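Local coordinates for protein diaminopimelate decarboxylase (Psychromonas ingrahamii, PDB 4XG1) that probably catalyses the decarboxylation of meso-diaminopimelate to L-lysine, the last step of lysine biosynthesis, as a pyridoxal phosphate-dependent homodimeric enzyme, at residues 50-55 with 259-264; 177-182 with 219-224. All blocks are in the same frame, centred on the assembly; numbering follows the deposited sequence.

Interaction 1 of 2, residues 50-55 with 259-264; sequences GKHPHL and AIINRM
His52 meets Ile261 and Met264 where the TIM barrel of the pyridoxal-binding domain closes, beside the paired strands 54-59 and 270-273. It sits in the connection leading into strand 54-59, while Ile261 lies on helix 253-262 and Met264 follows in the chain. The His52 CB points toward segment 259-264 and packs on Ile261 CD1 at 3.8 Å. With CG anti to the backbone N (chi1 -169°), the imidazole extends onward to Met264. There ND1 lies 4.1 Å from Met264 CB, and CE1, farther out, approaches the same Met264 CB to 3.9 Å and also touches CG. The two side chains cross at about a right angle, and both the ring's methionine and isoleucine neighbours come in obliquely. Pro53 CD lies over one ring face, toward its rim. At the far corner NE2 is hydrogen-bonded to Leu269 O, a polar tie that fixes the ring's rotation; Leu271 of strand 270-273 touches both His52 and Met264. The backbone N of Met264 bonds to Ile261 O (2.7 Å). His54 spans two acceptors: its NE2 pairs with Asp46 OD1, which may favour a doubly protonated ring, and its ND1 donates to His52 O at 2.9 Å, somewhat bent at 144°, with the hydrogen-bonded carbonyl tilted 20° out of the imidazole plane.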
ATOM      1  N   GLY B  50     -10.609 -27.947  20.718  1.00 44.00           N
ATOM      2  CA  GLY B  50     -11.346 -29.129  21.175  1.00 44.73           C
ATOM      3  C   GLY B  50     -12.496 -28.793  22.071  1.00 42.98           C
ATOM      4  O   GLY B  50     -13.273 -27.896  21.760  1.00 40.52           O
ATOM      5  N   LYS B  51     -12.569 -29.469  23.215  1.00 44.66           N
ATOM      6  CA  LYS B  51     -13.727 -29.324  24.118  1.00 49.70           C
ATOM      7  C   LYS B  51     -13.811 -27.996  24.853  1.00 43.31           C
ATOM      8  O   LYS B  51     -14.871 -27.650  25.348  1.00 41.67           O
ATOM      9  CB  LYS B  51     -13.747 -30.445  25.143  1.00 56.73           C
ATOM     10  CG  LYS B  51     -13.893 -31.845  24.524  1.00 62.01           C
ATOM     11  CD  LYS B  51     -15.372 -32.174  24.298  1.00 67.58           C
ATOM     12  CE  LYS B  51     -15.663 -33.658  24.053  1.00 70.45           C
ATOM     13  NZ  LYS B  51     -15.340 -34.552  25.214  1.00 68.74           N
ATOM     14  N   HIS B  52     -12.714 -27.250  24.942  1.00 39.19           N
ATOM     15  CA  HIS B  52     -12.781 -25.983  25.643  1.00 36.31           C
ATOM     16  C   HIS B  52     -13.625 -24.968  24.863  1.00 35.52           C
ATOM     17  O   HIS B  52     -13.394 -24.740  23.688  1.00 35.67           O
ATOM     18  CB  HIS B  52     -11.373 -25.411  25.926  1.00 36.19           C
ATOM     19  CG  HIS B  52     -11.385 -24.257  26.868  1.00 32.66           C
ATOM     20  ND1 HIS B  52     -11.079 -24.384  28.198  1.00 32.59           N
ATOM     21  CD2 HIS B  52     -11.770 -22.972  26.688  1.00 32.63           C
ATOM     22  CE1 HIS B  52     -11.272 -23.224  28.799  1.00 32.94           C
ATOM     23  NE2 HIS B  52     -11.683 -22.346  27.904  1.00 30.63           N
ATOM     24  N   PRO B  53     -14.607 -24.345  25.512  1.00 36.69           N
ATOM     25  CA  PRO B  53     -15.418 -23.313  24.843  1.00 40.09           C
ATOM     26  C   PRO B  53     -14.580 -22.238  24.152  1.00 44.15           C
ATOM     27  O   PRO B  53     -13.895 -21.451  24.814  1.00 49.48           O
ATOM     28  CB  PRO B  53     -16.240 -22.679  25.977  1.00 39.29           C
ATOM     29  CG  PRO B  53     -16.157 -23.629  27.104  1.00 40.36           C
ATOM     30  CD  PRO B  53     -14.927 -24.477  26.933  1.00 38.55           C
ATOM     31  N   HIS B  54     -14.661 -22.201  22.827  1.00 46.29           N
ATOM     32  CA  HIS B  54     -13.859 -21.295  22.032  1.00 43.28           C
ATOM     33  C   HIS B  54     -14.567 -20.768  20.810  1.00 43.22           C
ATOM     34  O   HIS B  54     -15.552 -21.337  20.328  1.00 45.24           O
ATOM     35  CB  HIS B  54     -12.619 -22.009  21.576  1.00 45.49           C
ATOM     36  CG  HIS B  54     -12.877 -23.053  20.545  1.00 48.85           C
ATOM     37  ND1 HIS B  54     -13.522 -24.231  20.826  1.00 50.77           N
ATOM     38  CD2 HIS B  54     -12.565 -23.101  19.231  1.00 52.67           C
ATOM     39  CE1 HIS B  54     -13.605 -24.957  19.726  1.00 56.35           C
ATOM     40  NE2 HIS B  54     -13.014 -24.300  18.746  1.00 52.76           N
ATOM     41  N   LEU B  55     -14.058 -19.640  20.318  1.00 40.31           N
ATOM     42  CA  LEU B  55     -14.376 -19.188  18.977  1.00 33.90           C
ATOM     43  C   LEU B  55     -13.115 -18.780  18.221  1.00 30.97           C
ATOM     44  O   LEU B  55     -12.242 -18.102  18.752  1.00 28.89           O
ATOM     45  CB  LEU B  55     -15.372 -18.041  19.017  1.00 31.31           C
ATOM     46  CG  LEU B  55     -15.823 -17.548  17.653  1.00 29.34           C
ATOM     47  CD1 LEU B  55     -16.478 -18.658  16.859  1.00 30.32           C
ATOM     48  CD2 LEU B  55     -16.771 -16.388  17.816  1.00 28.23           C
ATOM     49  N   ALA B 259      -0.748 -25.602  24.622  1.00 28.77           N
ATOM     50  CA  ALA B 259      -0.154 -24.838  25.723  1.00 27.83           C
ATOM     51  C   ALA B 259      -1.182 -23.883  26.359  1.00 26.55           C
ATOM     52  O   ALA B 259      -1.305 -23.781  27.606  1.00 30.64           O
ATOM     53  CB  ALA B 259       1.057 -24.078  25.238  1.00 27.31           C
ATOM     54  N   ILE B 260      -1.947 -23.203  25.526  1.00 23.18           N
ATOM     55  CA  ILE B 260      -2.905 -22.242  26.052  1.00 24.75           C
ATOM     56  C   ILE B 260      -4.016 -22.946  26.813  1.00 24.05           C
ATOM     57  O   ILE B 260      -4.538 -22.412  27.827  1.00 22.42           O
ATOM     58  CB  ILE B 260      -3.458 -21.336  24.923  1.00 24.48           C
ATOM     59  CG1 ILE B 260      -2.413 -20.299  24.534  1.00 24.51           C
ATOM     60  CG2 ILE B 260      -4.721 -20.593  25.358  1.00 25.60           C
ATOM     61  CD1 ILE B 260      -2.675 -19.604  23.216  1.00 25.88           C
ATOM     62  N   ILE B 261      -4.400 -24.112  26.308  1.00 25.83           N
ATOM     63  CA  ILE B 261      -5.509 -24.868  26.888  1.00 30.15           C
ATOM     64  C   ILE B 261      -5.071 -25.500  28.202  1.00 28.87           C
ATOM     65  O   ILE B 261      -5.748 -25.309  29.223  1.00 24.79           O
ATOM     66  CB  ILE B 261      -5.970 -25.973  25.932  1.00 32.68           C
ATOM     67  CG1 ILE B 261      -6.380 -25.298  24.638  1.00 32.33           C
ATOM     68  CG2 ILE B 261      -7.050 -26.856  26.578  1.00 31.90           C
ATOM     69  CD1 ILE B 261      -7.863 -25.188  24.437  1.00 32.07           C
ATOM     70  N   ASN B 262      -3.920 -26.178  28.170  1.00 28.36           N
ATOM     71  CA  ASN B 262      -3.286 -26.704  29.382  1.00 29.17           C
ATOM     72  C   ASN B 262      -3.306 -25.600  30.449  1.00 34.29           C
ATOM     73  O   ASN B 262      -3.859 -25.807  31.556  1.00 36.59           O
ATOM     74  CB  ASN B 262      -1.858 -27.213  29.140  1.00 25.89           C
ATOM     75  CG  ASN B 262      -1.798 -28.420  28.198  1.00 25.26           C
ATOM     76  OD1 ASN B 262      -2.803 -29.077  27.957  1.00 24.64           O
ATOM     77  ND2 ASN B 262      -0.608 -28.717  27.670  1.00 25.09           N
ATOM     78  N   ARG B 263      -2.813 -24.404  30.113  1.00 35.29           N
ATOM     79  CA  ARG B 263      -2.861 -23.260  31.106  1.00 34.39           C
ATOM     80  C   ARG B 263      -4.248 -22.893  31.627  1.00 35.29           C
ATOM     81  O   ARG B 263      -4.387 -22.191  32.644  1.00 41.63           O
ATOM     82  CB  ARG B 263      -2.203 -21.958  30.579  1.00 32.96           C
ATOM     83  CG  ARG B 263      -0.790 -21.673  31.038  1.00 31.29           C
ATOM     84  CD  ARG B 263      -0.565 -21.727  32.552  1.00 30.96           C
ATOM     85  NE  ARG B 263      -1.169 -20.624  33.300  1.00 30.73           N
ATOM     86  CZ  ARG B 263      -2.044 -20.694  34.313  1.00 33.18           C
ATOM     87  NH1 ARG B 263      -2.497 -21.850  34.788  1.00 34.52           N
ATOM     88  NH2 ARG B 263      -2.480 -19.560  34.883  1.00 34.39           N
ATOM     89  N   MET B 264      -5.280 -23.306  30.908  1.00 39.71           N
ATOM     90  CA  MET B 264      -6.686 -23.072  31.317  1.00 40.92           C
ATOM     91  C   MET B 264      -7.156 -24.098  32.333  1.00 43.75           C
ATOM     92  O   MET B 264      -8.305 -24.021  32.815  1.00 41.66           O
ATOM     93  CB  MET B 264      -7.632 -23.163  30.129  1.00 40.30           C
ATOM     94  CG  MET B 264      -7.556 -22.006  29.173  1.00 40.03           C
ATOM     95  SD  MET B 264      -7.472 -20.376  29.971  1.00 36.50           S
ATOM     96  CE  MET B 264      -9.154 -19.866  30.243  1.00 33.18           C
TER

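Interaction 2 of 2, residues 177-182 with 219-224; sequences EQALDV and LILIDL
Asp223 N bonds to Leu219 O over 2.9 Å, and Leu224 N to Ile220 O over 3.0 Å; these helical bonds hold the turn of helix 209-227 that sets Leu221 and Leu224 against Ala179 and Leu180 of helix 179-188. The contact itself is wholly apolar. On helix 209-227 Leu221 makes the larger share, ahead of Leu224: its CG is anti to the backbone N (chi1 167°), which carries both methyls out to the neighbouring helix. They straddle the small Ala179 CB, CD1 at 3.7 Å and CD2 at 3.8 Å, so that the buried methyl of the alanine rests against the forked end of the leucine. Leu180, one residue on, lies alongside rather than end-on. Its CG is anti to the carbonyl carbon (chi1 -59°), and although its CB does not aim at helix 209-227, the branch bends back to it. CD2 reaches Leu221 CD1 at 4.0 Å, the two leucines sliding past each other in opposite directions, and comes within 4.3 Å of Leu224 CB nearer the solvent. Beneath, Ile151 of strand 145-152 touches both Ala179 and Leu221, joining the helix pair to the barrel wall, while Val182 packs on Ile149 of the same strand. Farther round helix 209-227, Asp223 OD1 forms a salt bridge with Arg267. Two helices laid side by side over the parallel strands, with aliphatic side chains filling the seam, are typical of the outer helical layer of a TIM barrel.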
ATOM      1  N   GLU B 177      -1.995  -1.451  34.114  1.00 30.14           N
ATOM      2  CA  GLU B 177      -2.013  -0.636  35.336  1.00 31.04           C
ATOM      3  C   GLU B 177      -3.300   0.158  35.468  1.00 27.00           C
ATOM      4  O   GLU B 177      -3.655   0.573  36.551  1.00 26.85           O
ATOM      5  CB  GLU B 177      -0.798   0.313  35.376  1.00 34.70           C
ATOM      6  CG  GLU B 177       0.540  -0.382  35.632  1.00 40.06           C
ATOM      7  CD  GLU B 177       1.162  -1.033  34.348  1.00 47.93           C
ATOM      8  OE1 GLU B 177       1.790  -2.142  34.433  1.00 47.57           O
ATOM      9  OE2 GLU B 177       1.027  -0.438  33.226  1.00 49.60           O
ATOM     10  N   GLN B 178      -3.972   0.410  34.361  1.00 23.63           N
ATOM     11  CA  GLN B 178      -5.193   1.177  34.400  1.00 22.87           C
ATOM     12  C   GLN B 178      -6.389   0.345  34.032  1.00 21.45           C
ATOM     13  O   GLN B 178      -7.461   0.891  33.833  1.00 19.43           O
ATOM     14  CB  GLN B 178      -5.126   2.359  33.447  1.00 25.71           C
ATOM     15  CG  GLN B 178      -3.902   3.232  33.614  1.00 27.94           C
ATOM     16  CD  GLN B 178      -3.829   4.226  32.500  1.00 31.76           C
ATOM     17  OE1 GLN B 178      -4.845   4.783  32.085  1.00 33.10           O
ATOM     18  NE2 GLN B 178      -2.620   4.460  31.989  1.00 34.96           N
ATOM     19  N   ALA B 179      -6.223  -0.974  33.957  1.00 20.80           N
ATOM     20  CA  ALA B 179      -7.306  -1.832  33.495  1.00 23.80           C
ATOM     21  C   ALA B 179      -8.573  -1.619  34.320  1.00 26.43           C
ATOM     22  O   ALA B 179      -9.615  -1.213  33.794  1.00 27.22           O
ATOM     23  CB  ALA B 179      -6.881  -3.299  33.522  1.00 23.80           C
ATOM     24  N   LEU B 180      -8.449  -1.826  35.625  1.00 30.14           N
ATOM     25  CA  LEU B 180      -9.596  -1.769  36.547  1.00 30.69           C
ATOM     26  C   LEU B 180     -10.269  -0.423  36.468  1.00 30.37           C
ATOM     27  O   LEU B 180     -11.480  -0.329  36.417  1.00 33.86           O
ATOM     28  CB  LEU B 180      -9.130  -2.026  37.971  1.00 31.67           C
ATOM     29  CG  LEU B 180      -8.431  -3.378  38.173  1.00 33.06           C
ATOM     30  CD1 LEU B 180      -7.537  -3.414  39.422  1.00 33.53           C
ATOM     31  CD2 LEU B 180      -9.466  -4.480  38.208  1.00 32.41           C
ATOM     32  N   ASP B 181      -9.475   0.621  36.386  1.00 31.53           N
ATOM     33  CA  ASP B 181     -10.035   1.936  36.327  1.00 34.11           C
ATOM     34  C   ASP B 181     -10.951   2.093  35.127  1.00 35.81           C
ATOM     35  O   ASP B 181     -12.000   2.722  35.242  1.00 40.57           O
ATOM     36  CB  ASP B 181      -8.933   2.988  36.327  1.00 36.88           C
ATOM     37  CG  ASP B 181      -8.070   2.903  37.566  1.00 40.22           C
ATOM     38  OD1 ASP B 181      -7.440   1.834  37.776  1.00 39.07           O
ATOM     39  OD2 ASP B 181      -8.042   3.898  38.314  1.00 41.76           O
ATOM     40  N   VAL B 182     -10.559   1.573  33.966  1.00 33.95           N
ATOM     41  CA  VAL B 182     -11.368   1.807  32.773  1.00 33.16           C
ATOM     42  C   VAL B 182     -12.490   0.779  32.727  1.00 31.06           C
ATOM     43  O   VAL B 182     -13.579   1.078  32.252  1.00 28.22           O
ATOM     44  CB  VAL B 182     -10.571   1.853  31.427  1.00 33.69           C
ATOM     45  CG1 VAL B 182      -9.507   2.946  31.428  1.00 33.31           C
ATOM     46  CG2 VAL B 182      -9.950   0.514  31.102  1.00 34.61           C
ATOM     47  N   LEU B 219      -5.497 -13.493  33.210  1.00 23.10           N
ATOM     48  CA  LEU B 219      -6.268 -14.300  34.169  1.00 26.29           C
ATOM     49  C   LEU B 219      -6.253 -13.668  35.547  1.00 29.50           C
ATOM     50  O   LEU B 219      -7.298 -13.448  36.148  1.00 35.16           O
ATOM     51  CB  LEU B 219      -5.741 -15.713  34.254  1.00 25.62           C
ATOM     52  CG  LEU B 219      -5.894 -16.507  32.956  1.00 24.99           C
ATOM     53  CD1 LEU B 219      -5.275 -17.884  33.059  1.00 24.41           C
ATOM     54  CD2 LEU B 219      -7.359 -16.617  32.568  1.00 24.93           C
ATOM     55  N   ILE B 220      -5.067 -13.297  36.004  1.00 30.88           N
ATOM     56  CA  ILE B 220      -4.926 -12.501  37.218  1.00 29.90           C
ATOM     57  C   ILE B 220      -5.882 -11.336  37.177  1.00 28.61           C
ATOM     58  O   ILE B 220      -6.604 -11.075  38.162  1.00 35.57           O
ATOM     59  CB  ILE B 220      -3.473 -11.990  37.384  1.00 30.72           C
ATOM     60  CG1 ILE B 220      -2.571 -13.130  37.806  1.00 32.00           C
ATOM     61  CG2 ILE B 220      -3.380 -10.848  38.387  1.00 28.69           C
ATOM     62  CD1 ILE B 220      -1.099 -12.864  37.527  1.00 36.15           C
ATOM     63  N   LEU B 221      -5.882 -10.607  36.069  1.00 26.04           N
ATOM     64  CA  LEU B 221      -6.756  -9.421  35.954  1.00 27.44           C
ATOM     65  C   LEU B 221      -8.236  -9.800  35.996  1.00 29.98           C
ATOM     66  O   LEU B 221      -9.059  -9.039  36.513  1.00 26.71           O
ATOM     67  CB  LEU B 221      -6.484  -8.650  34.649  1.00 25.42           C
ATOM     68  CG  LEU B 221      -7.521  -7.591  34.243  1.00 22.78           C
ATOM     69  CD1 LEU B 221      -7.595  -6.478  35.272  1.00 22.10           C
ATOM     70  CD2 LEU B 221      -7.216  -6.980  32.878  1.00 23.81           C
ATOM     71  N   ILE B 222      -8.576 -10.929  35.375  1.00 32.03           N
ATOM     72  CA  ILE B 222      -9.959 -11.349  35.345  1.00 37.45           C
ATOM     73  C   ILE B 222     -10.453 -11.582  36.761  1.00 37.36           C
ATOM     74  O   ILE B 222     -11.499 -11.041  37.171  1.00 35.82           O
ATOM     75  CB  ILE B 222     -10.124 -12.630  34.535  1.00 42.67           C
ATOM     76  CG1 ILE B 222     -10.127 -12.275  33.043  1.00 43.31           C
ATOM     77  CG2 ILE B 222     -11.414 -13.339  34.946  1.00 45.95           C
ATOM     78  CD1 ILE B 222      -9.924 -13.463  32.135  1.00 42.27           C
ATOM     79  N   ASP B 223      -9.648 -12.335  37.508  1.00 36.68           N
ATOM     80  CA  ASP B 223      -9.910 -12.612  38.914  1.00 37.68           C
ATOM     81  C   ASP B 223     -10.070 -11.334  39.725  1.00 40.19           C
ATOM     82  O   ASP B 223     -11.067 -11.161  40.425  1.00 40.88           O
ATOM     83  CB  ASP B 223      -8.821 -13.512  39.474  1.00 34.83           C
ATOM     84  CG  ASP B 223      -8.852 -14.901  38.841  1.00 34.25           C
ATOM     85  OD1 ASP B 223      -9.852 -15.223  38.151  1.00 33.34           O
ATOM     86  OD2 ASP B 223      -7.892 -15.670  39.018  1.00 30.74           O
ATOM     87  N   LEU B 224      -9.139 -10.403  39.575  1.00 41.59           N
ATOM     88  CA  LEU B 224      -9.294  -9.112  40.246  1.00 42.39           C
ATOM     89  C   LEU B 224     -10.600  -8.449  39.891  1.00 39.52           C
ATOM     90  O   LEU B 224     -11.152  -7.704  40.697  1.00 43.95           O
ATOM     91  CB  LEU B 224      -8.101  -8.194  39.962  1.00 44.53           C
ATOM     92  CG  LEU B 224      -6.834  -8.709  40.655  1.00 51.24           C
ATOM     93  CD1 LEU B 224      -5.609  -7.992  40.109  1.00 54.17           C
ATOM     94  CD2 LEU B 224      -6.909  -8.546  42.171  1.00 53.47           C
TER

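How the interactions relate
From the N terminus, the chain leaves helix 35-49, passes 50-55 into strand 54-59 and runs round the barrel before 259-264 returns beside it: interaction 1 closes this long loop of 203 intervening residues. Interaction 2 is nested inside it, closing a shorter loop of 36 residues between 177-182 and 219-224, with strand 192-198 in between. One contact joins the lead-in to strand 54-59 with the segment before strand 270-273, its neighbour in the barrel, the other two neighbouring outer helices. Their centres lie about 21 Å apart, yet they meet directly, as Arg263 NH2 packs on Leu219 CD1 at 3.7 Å, linking segment 259-264 to helix 209-227.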